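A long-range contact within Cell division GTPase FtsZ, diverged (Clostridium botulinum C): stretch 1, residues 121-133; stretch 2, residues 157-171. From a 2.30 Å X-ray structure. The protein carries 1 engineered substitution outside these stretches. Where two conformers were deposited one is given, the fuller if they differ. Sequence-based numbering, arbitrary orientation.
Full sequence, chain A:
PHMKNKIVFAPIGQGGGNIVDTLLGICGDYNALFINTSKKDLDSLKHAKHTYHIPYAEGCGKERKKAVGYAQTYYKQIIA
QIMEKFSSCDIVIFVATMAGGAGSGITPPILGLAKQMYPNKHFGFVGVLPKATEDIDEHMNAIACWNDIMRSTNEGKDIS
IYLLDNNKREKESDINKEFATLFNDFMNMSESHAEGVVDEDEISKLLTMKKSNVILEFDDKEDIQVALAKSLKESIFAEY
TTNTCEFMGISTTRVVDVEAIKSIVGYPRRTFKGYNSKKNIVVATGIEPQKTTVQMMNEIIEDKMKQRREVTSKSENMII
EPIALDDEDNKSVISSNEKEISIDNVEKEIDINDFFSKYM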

# COMPACT_ATOMS: atom_id res chain seq x y z
N LYS A 121 -0.45 -6.81 16.94
CA LYS A 121 -1.14 -6.41 15.72
C LYS A 121 -0.20 -6.43 14.53
O LYS A 121 1.02 -6.33 14.69
CB LYS A 121 -1.78 -5.01 15.87
CG LYS A 121 -2.85 -4.93 16.94
CD LYS A 121 -3.59 -3.59 16.90
CE LYS A 121 -4.54 -3.42 18.09
NZ LYS A 121 -5.64 -4.44 18.13
N HIS A 122 -0.76 -6.59 13.33
CA HIS A 122 0.02 -6.50 12.11
C HIS A 122 -0.09 -5.10 11.51
O HIS A 122 -1.18 -4.52 11.47
CB HIS A 122 -0.40 -7.52 11.06
CG HIS A 122 0.37 -7.39 9.79
ND1 HIS A 122 1.65 -7.87 9.64
CD2 HIS A 122 0.07 -6.75 8.63
CE1 HIS A 122 2.10 -7.57 8.43
NE2 HIS A 122 1.16 -6.89 7.80
N PHE A 123 1.04 -4.57 11.07
CA PHE A 123 1.07 -3.22 10.49
C PHE A 123 1.53 -3.23 9.06
O PHE A 123 2.42 -3.98 8.67
CB PHE A 123 1.94 -2.27 11.32
CG PHE A 123 1.38 -1.98 12.67
CD1 PHE A 123 0.48 -0.95 12.85
CD2 PHE A 123 1.73 -2.76 13.76
CE1 PHE A 123 -0.05 -0.70 14.10
CE2 PHE A 123 1.19 -2.51 15.00
CZ PHE A 123 0.30 -1.47 15.17
N GLY A 124 0.89 -2.37 8.27
CA GLY A 124 1.27 -2.21 6.89
C GLY A 124 1.34 -0.74 6.51
O GLY A 124 0.91 0.15 7.25
N PHE A 125 1.90 -0.50 5.34
CA PHE A 125 2.14 0.84 4.86
C PHE A 125 1.88 0.88 3.36
O PHE A 125 2.47 0.09 2.61
CB PHE A 125 3.59 1.24 5.12
CG PHE A 125 3.97 2.57 4.51
CD1 PHE A 125 3.34 3.73 4.91
CD2 PHE A 125 4.97 2.65 3.55
CE1 PHE A 125 3.68 4.96 4.37
CE2 PHE A 125 5.33 3.86 2.99
CZ PHE A 125 4.68 5.03 3.40
N VAL A 126 0.98 1.76 2.95
CA VAL A 126 0.81 2.06 1.53
C VAL A 126 1.45 3.41 1.29
O VAL A 126 0.98 4.42 1.79
CB VAL A 126 -0.67 2.13 1.16
CG1 VAL A 126 -0.84 2.43 -0.33
CG2 VAL A 126 -1.37 0.85 1.54
N GLY A 127 2.55 3.43 0.54
CA GLY A 127 3.17 4.70 0.17
C GLY A 127 3.18 4.96 -1.34
O GLY A 127 3.43 4.05 -2.15
N VAL A 128 2.94 6.21 -1.72
CA VAL A 128 3.03 6.62 -3.11
C VAL A 128 4.30 7.42 -3.37
O VAL A 128 4.52 8.46 -2.76
CB VAL A 128 1.80 7.46 -3.52
CG1 VAL A 128 1.83 7.71 -5.03
CG2 VAL A 128 0.50 6.76 -3.13
N LEU A 129 5.13 6.92 -4.28
CA LEU A 129 6.30 7.66 -4.73
C LEU A 129 5.89 8.74 -5.73
O LEU A 129 4.95 8.56 -6.50
CB LEU A 129 7.30 6.71 -5.39
CG LEU A 129 7.86 5.56 -4.56
CD1 LEU A 129 8.58 4.56 -5.48
CD2 LEU A 129 8.82 6.08 -3.50
N PRO A 130 6.59 9.88 -5.72
CA PRO A 130 6.25 11.01 -6.59
C PRO A 130 6.71 10.80 -8.03
O PRO A 130 7.67 10.07 -8.25
CB PRO A 130 7.04 12.17 -5.96
CG PRO A 130 8.24 11.50 -5.34
CD PRO A 130 7.76 10.16 -4.86
N LYS A 131 6.05 11.44 -9.00
CA LYS A 131 6.50 11.44 -10.39
C LYS A 131 7.89 12.04 -10.50
O LYS A 131 8.26 12.94 -9.72
CB LYS A 131 5.59 12.31 -11.26
CG LYS A 131 4.17 11.87 -11.47
CD LYS A 131 3.45 12.94 -12.29
CE LYS A 131 2.01 12.55 -12.61
NZ LYS A 131 1.98 11.33 -13.48
N ALA A 132 8.65 11.59 -11.50
CA ALA A 132 9.95 12.18 -11.85
C ALA A 132 9.92 13.68 -12.11
O ALA A 132 10.94 14.36 -11.95
CB ALA A 132 10.54 11.46 -13.07
N THR A 133 8.77 14.21 -12.52
CA THR A 133 8.68 15.63 -12.84
C THR A 133 8.52 16.51 -11.60
O THR A 133 8.70 17.71 -11.67
CB THR A 133 7.52 15.94 -13.81
OG1 THR A 133 6.29 15.42 -13.27
CG2 THR A 133 7.79 15.32 -15.18
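Stretch 2 157-171: KDISIYLLDNNKREK

The contact between these two stretches is a pairing of neighbouring parallel β-strands, extended at its C-terminal end by a lysine and an asparagine that tie together the loops that follow. Parallel strands cannot use the narrow, directly facing bond pairs of antiparallel sheets; instead each residue in every second position of one strand bonds forward and backward to two residues of its partner, and this example follows the rule closely. Strand 122-129 and the strand reaching to Asp165 run in the same direction, their axes 21° apart (signed crossing angle -21°) and 4.5 Å apart at closest approach.

Stretch 2 lies in unbroken register from Gly124 beside Ser160 to Leu129 beside Asp165, with extended phi/psi values throughout. Ser160 N donates to Phe123 O at 3.1 Å, and Phe125 N returns a bond to Ser160 O at 2.9 Å. The same step recurs two residues on: Tyr162 N to Phe125 O at 2.7 Å, then Gly127 N to Tyr162 O at 3.1 Å. Leu164 repeats it once more, its N 2.7 Å from Gly127 O and its O 2.8 Å from Leu129 N, before Asn166 N closes the ladder on Leu129 O at 3.0 Å. Alpha carbons add CA-H...O contacts between these rungs, as where Val126 CA lies 3.3 Å from Tyr162 O.

Side chains alternate between the two faces of the sheet. Ser160, Tyr162 and Leu164 share one with Val126 and Val128; here Val126 CG2 meets Tyr162 CB at 3.9 Å, and Val126 CG1 meets Leu164 CD1 at 4.0 Å. Near the start of the pairing, His122 NE2 and Ser160 OG form a hydrogen bond of 3.1 Å at the imidazole edge. The absence of a side chain at Gly124 matters, since a CB there would fall 2.8 Å from Ser160 OG. Phe125, Leu129, Ile161 and Leu163 occupy the other face, where Leu129 CG packs 4.1 Å from Leu163 CD1.

Past Asp165 stretch 2 takes up helical phi/psi values at residues 166-168, and Lys168 N bonds to Asp165 O at 2.9 Å. Side chains now carry the contact. The ammonium of Lys131 gathers three backbone carbonyls, with NZ 2.8 Å from Arg169 O, 2.9 Å from Glu170 O and 3.3 Å from Asn166 O. Asn167 OD1 in turn accepts from Ala132 N at 2.7 Å, in a nearly straight bond that holds the two loops together beyond the sheet.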

# COMPACT_ATOMS: atom_id res chain seq x y z
N LYS A 157 11.16 -5.50 7.18
CA LYS A 157 10.85 -6.85 7.64
C LYS A 157 9.73 -6.94 8.69
O LYS A 157 9.16 -8.01 8.88
CB LYS A 157 12.10 -7.55 8.20
CG LYS A 157 13.25 -7.71 7.21
CD LYS A 157 14.43 -8.42 7.88
CE LYS A 157 15.74 -8.19 7.12
NZ LYS A 157 15.62 -8.52 5.67
N ASP A 158 9.41 -5.84 9.37
CA ASP A 158 8.41 -5.89 10.44
C ASP A 158 6.99 -5.49 9.99
O ASP A 158 6.03 -5.57 10.77
CB ASP A 158 8.82 -4.99 11.62
CG ASP A 158 10.11 -5.44 12.28
OD1 ASP A 158 10.43 -6.65 12.22
OD2 ASP A 158 10.81 -4.57 12.87
N ILE A 159 6.86 -5.06 8.75
CA ILE A 159 5.59 -4.58 8.25
C ILE A 159 5.38 -5.06 6.82
O ILE A 159 6.31 -5.52 6.16
CB ILE A 159 5.53 -3.04 8.22
CG1 ILE A 159 6.56 -2.48 7.25
CG2 ILE A 159 5.73 -2.44 9.64
CD1 ILE A 159 6.27 -1.02 6.83
N SER A 160 4.16 -4.96 6.34
CA SER A 160 3.92 -5.25 4.94
C SER A 160 3.86 -3.90 4.21
O SER A 160 3.44 -2.90 4.77
CB SER A 160 2.66 -6.09 4.77
OG SER A 160 1.53 -5.33 5.09
N ILE A 161 4.36 -3.86 2.98
CA ILE A 161 4.53 -2.59 2.28
C ILE A 161 3.84 -2.67 0.92
O ILE A 161 4.06 -3.62 0.18
CB ILE A 161 6.04 -2.27 2.06
CG1 ILE A 161 6.74 -1.97 3.38
CG2 ILE A 161 6.22 -1.10 1.10
CD1 ILE A 161 8.26 -1.85 3.26
N TYR A 162 2.98 -1.70 0.61
CA TYR A 162 2.38 -1.62 -0.72
C TYR A 162 2.92 -0.33 -1.31
O TYR A 162 2.48 0.75 -0.94
CB TYR A 162 0.85 -1.55 -0.64
CG TYR A 162 0.17 -2.72 0.06
CD1 TYR A 162 -0.49 -3.70 -0.67
CD2 TYR A 162 0.18 -2.83 1.46
CE1 TYR A 162 -1.11 -4.76 -0.04
CE2 TYR A 162 -0.45 -3.90 2.10
CZ TYR A 162 -1.10 -4.86 1.34
OH TYR A 162 -1.73 -5.93 1.92
N LEU A 163 3.92 -0.44 -2.18
CA LEU A 163 4.64 0.73 -2.66
C LEU A 163 4.15 1.07 -4.05
O LEU A 163 4.36 0.30 -5.00
CB LEU A 163 6.15 0.44 -2.70
CG LEU A 163 7.06 1.67 -2.88
CD1 LEU A 163 6.72 2.70 -1.80
CD2 LEU A 163 8.57 1.32 -2.83
N LEU A 164 3.51 2.24 -4.16
CA LEU A 164 2.91 2.70 -5.42
C LEU A 164 3.79 3.76 -6.09
O LEU A 164 4.53 4.48 -5.41
CB LEU A 164 1.51 3.28 -5.17
CG LEU A 164 0.52 2.39 -4.41
CD1 LEU A 164 -0.85 3.05 -4.30
CD2 LEU A 164 0.38 1.04 -5.11
N ASP A 165 3.68 3.87 -7.41
CA ASP A 165 4.55 4.76 -8.17
C ASP A 165 3.76 5.70 -9.10
O ASP A 165 3.24 5.27 -10.14
CB ASP A 165 5.55 3.92 -8.98
CG ASP A 165 6.57 4.76 -9.73
OD1 ASP A 165 6.42 6.01 -9.77
OD2 ASP A 165 7.53 4.17 -10.28
N ASN A 166 3.69 6.98 -8.74
CA ASN A 166 2.98 7.95 -9.54
C ASN A 166 3.52 8.10 -10.96
O ASN A 166 2.85 8.68 -11.81
CB ASN A 166 2.97 9.33 -8.87
CG ASN A 166 1.77 9.55 -7.99
OD1 ASN A 166 0.78 8.81 -8.07
ND2 ASN A 166 1.84 10.57 -7.15
N ASN A 167 4.74 7.63 -11.22
CA ASN A 167 5.26 7.69 -12.59
C ASN A 167 4.44 6.80 -13.52
O ASN A 167 4.50 6.96 -14.73
CB ASN A 167 6.74 7.27 -12.66
CG ASN A 167 7.71 8.39 -12.32
OD1 ASN A 167 7.68 9.47 -12.93
ND2 ASN A 167 8.59 8.13 -11.36
N LYS A 168 3.70 5.84 -12.97
CA LYS A 168 3.10 4.79 -13.79
C LYS A 168 1.76 5.17 -14.43
O LYS A 168 1.26 4.44 -15.29
CB LYS A 168 2.96 3.48 -13.01
CG LYS A 168 4.27 2.86 -12.51
CD LYS A 168 5.35 2.86 -13.59
CE LYS A 168 5.10 1.78 -14.64
NZ LYS A 168 5.00 0.44 -13.99
N ARG A 169 1.18 6.29 -14.01
CA ARG A 169 -0.07 6.77 -14.60
C ARG A 169 -0.06 8.29 -14.75
O ARG A 169 0.64 8.99 -14.02
CB ARG A 169 -1.28 6.37 -13.75
CG ARG A 169 -1.50 4.87 -13.64
CD ARG A 169 -2.15 4.28 -14.89
NE ARG A 169 -2.47 2.87 -14.70
CZ ARG A 169 -1.57 1.89 -14.80
NH1 ARG A 169 -1.93 0.62 -14.61
NH2 ARG A 169 -0.31 2.17 -15.10
N GLU A 170 -0.87 8.79 -15.67
CA GLU A 170 -0.97 10.22 -15.90
C GLU A 170 -1.45 10.99 -14.67
O GLU A 170 -0.79 11.93 -14.22
CB GLU A 170 -1.89 10.51 -17.09
CG GLU A 170 -1.82 11.95 -17.58
CD GLU A 170 -2.91 12.28 -18.59
OE1 GLU A 170 -2.71 13.20 -19.41
OE2 GLU A 170 -3.98 11.63 -18.55
N LYS A 171 -2.59 10.60 -14.11
CA LYS A 171 -3.14 11.31 -12.96
C LYS A 171 -3.06 10.49 -11.69
O LYS A 171 -3.29 9.28 -11.70
CB LYS A 171 -4.60 11.71 -13.21
CG LYS A 171 -4.86 12.52 -14.47
CD LYS A 171 -6.31 12.98 -14.50
CE LYS A 171 -6.79 13.30 -15.91
NZ LYS A 171 -6.06 14.44 -16.53
O HOH W 1 3.63 -5.69 11.58
O HOH W 2 3.67 13.12 -8.00